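Local atomic coordinates of MoaD/ThiS family protein (Mycobacterium tuberculosis, PDB entry 6JBZ), a protein that probably acts as the small ubiquitin-like sulfur carrier of molybdopterin synthase in molybdenum cofactor biosynthesis. Residues Y63-I68 against D81-L86. Residues are numbered along the deposited sequence; the frame is centred on the assembly and turned at random.
Sequences YLRDGI and DTIDVL
Leu64 and Asp84 form the antiparallel hydrogen-bonded pair at the middle of this contact: Leu64 N reaches Asp84 O at 3.0 Å, and Asp84 N returns a bond to Leu64 O. Beyond the strand end, Asp66 continues the pairing with both its backbone and its side chain. Its N donates to Thr82 O in the carbonyl plane, in a nearly straight bond (167°), while its carboxylate folds back so that OD1 accepts from Thr82 N at 2.9 Å, met nearly along the C-O axis. Arg65 opens the type I' turn that reverses the chain up to Ile68, with Asp66 and Gly67 at its two central positions.

The charged contact is a side-on grip. With CG anti to the backbone N (chi1 169°), the extended Arg65 chain carries its guanidinium to Asp81, where NE (2.8 Å) and NH2 (3.2 Å) both bond to OD2. That oxygen lies in the guanidinium plane, yet NE approaches from above the carboxylate plane, the two planes being 66° apart. Ser78 N also donates to it.

Apolar contacts divide between the two faces of the sheet. On one, Val85 CG2 touches the edge of the Tyr63 ring and Ile83 CD1 lies against Arg65 CB (3.8 Å); on the other, Leu64 CG meets Leu86 CD1 at 4.1 Å. Asp84, also on the Leu64 face, hydrogen-bonds to a polar side chain of another protein's chain and forms a salt bridge with Arg16.

Within this ubiquitin-like fold, strand 82-86 lies between strands 62-65 and 11-17, while helix 40-50 packs on Tyr63 and Ile83 through Ile44 and Leu43.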
# COMPACT_ATOMS: atom_id res chain seq x y z
N TYR B 63 27.06 -16.52 10.58
CA TYR B 63 28.21 -16.95 9.80
C TYR B 63 27.81 -17.99 8.78
O TYR B 63 26.94 -18.81 9.04
CB TYR B 63 29.28 -17.52 10.72
CG TYR B 63 29.69 -16.56 11.80
CD1 TYR B 63 30.70 -15.63 11.59
CD2 TYR B 63 29.06 -16.56 13.03
CE1 TYR B 63 31.07 -14.74 12.57
CE2 TYR B 63 29.42 -15.67 14.02
CZ TYR B 63 30.43 -14.76 13.78
OH TYR B 63 30.78 -13.89 14.78
N LEU B 64 28.43 -17.94 7.61
CA LEU B 64 28.27 -19.02 6.66
C LEU B 64 29.57 -19.81 6.54
O LEU B 64 30.65 -19.29 6.82
CB LEU B 64 27.86 -18.50 5.29
CG LEU B 64 26.61 -17.63 5.15
CD1 LEU B 64 26.45 -17.26 3.68
CD2 LEU B 64 25.40 -18.35 5.69
N ARG B 65 29.46 -21.06 6.11
CA ARG B 65 30.64 -21.84 5.82
C ARG B 65 30.47 -22.53 4.49
O ARG B 65 29.63 -23.41 4.37
CB ARG B 65 30.89 -22.85 6.92
CG ARG B 65 31.93 -23.87 6.57
CD ARG B 65 32.00 -24.87 7.69
NE ARG B 65 33.05 -25.84 7.47
CZ ARG B 65 32.87 -27.15 7.60
NH1 ARG B 65 31.67 -27.61 7.92
NH2 ARG B 65 33.89 -27.98 7.39
N ASP B 66 31.24 -22.10 3.50
CA ASP B 66 31.03 -22.56 2.13
C ASP B 66 29.55 -22.45 1.74
O ASP B 66 28.99 -23.31 1.04
CB ASP B 66 31.54 -23.99 1.97
CG ASP B 66 33.04 -24.07 2.02
OD1 ASP B 66 33.67 -23.01 2.26
OD2 ASP B 66 33.59 -25.17 1.84
N GLY B 67 28.92 -21.38 2.21
CA GLY B 67 27.58 -21.06 1.77
C GLY B 67 26.52 -21.36 2.80
O GLY B 67 25.45 -20.75 2.76
N ILE B 68 26.79 -22.29 3.71
CA ILE B 68 25.74 -22.78 4.59
C ILE B 68 25.79 -22.13 5.96
O ILE B 68 26.86 -21.97 6.53
CB ILE B 68 25.85 -24.30 4.76
CG1 ILE B 68 25.84 -24.98 3.39
CG2 ILE B 68 24.71 -24.83 5.64
CD1 ILE B 68 26.15 -26.44 3.48
N ASP B 81 38.38 -23.92 3.59
CA ASP B 81 37.06 -23.40 3.96
C ASP B 81 36.96 -21.88 3.80
O ASP B 81 37.96 -21.16 3.92
CB ASP B 81 36.73 -23.75 5.41
CG ASP B 81 36.11 -25.11 5.55
OD1 ASP B 81 36.03 -25.84 4.54
OD2 ASP B 81 35.69 -25.46 6.67
N THR B 82 35.75 -21.41 3.51
CA THR B 82 35.49 -19.99 3.49
C THR B 82 34.41 -19.66 4.49
O THR B 82 33.34 -20.27 4.49
CB THR B 82 35.06 -19.49 2.12
OG1 THR B 82 36.08 -19.82 1.17
CG2 THR B 82 34.86 -17.98 2.15
N ILE B 83 34.70 -18.71 5.36
CA ILE B 83 33.77 -18.31 6.39
C ILE B 83 33.26 -16.90 6.12
O ILE B 83 34.01 -15.93 6.22
CB ILE B 83 34.42 -18.39 7.78
CG1 ILE B 83 35.04 -19.76 7.98
CG2 ILE B 83 33.40 -18.13 8.86
CD1 ILE B 83 34.01 -20.87 7.98
N ASP B 84 31.98 -16.79 5.76
CA ASP B 84 31.34 -15.50 5.57
C ASP B 84 30.87 -14.92 6.89
O ASP B 84 30.25 -15.61 7.70
CB ASP B 84 30.16 -15.64 4.61
CG ASP B 84 30.59 -15.71 3.17
OD1 ASP B 84 31.82 -15.75 2.91
OD2 ASP B 84 29.71 -15.73 2.29
N VAL B 85 31.17 -13.64 7.11
CA VAL B 85 30.79 -12.96 8.35
C VAL B 85 29.67 -11.98 8.04
O VAL B 85 29.90 -10.97 7.37
CB VAL B 85 32.00 -12.22 8.96
CG1 VAL B 85 31.59 -11.43 10.18
CG2 VAL B 85 33.08 -13.20 9.31
N LEU B 86 28.46 -12.27 8.51
CA LEU B 86 27.29 -11.44 8.16
C LEU B 86 26.75 -10.66 9.35
O LEU B 86 26.14 -11.25 10.24
CB LEU B 86 26.15 -12.28 7.60
CG LEU B 86 26.41 -13.43 6.64
CD1 LEU B 86 25.07 -13.99 6.22
CD2 LEU B 86 27.18 -12.94 5.45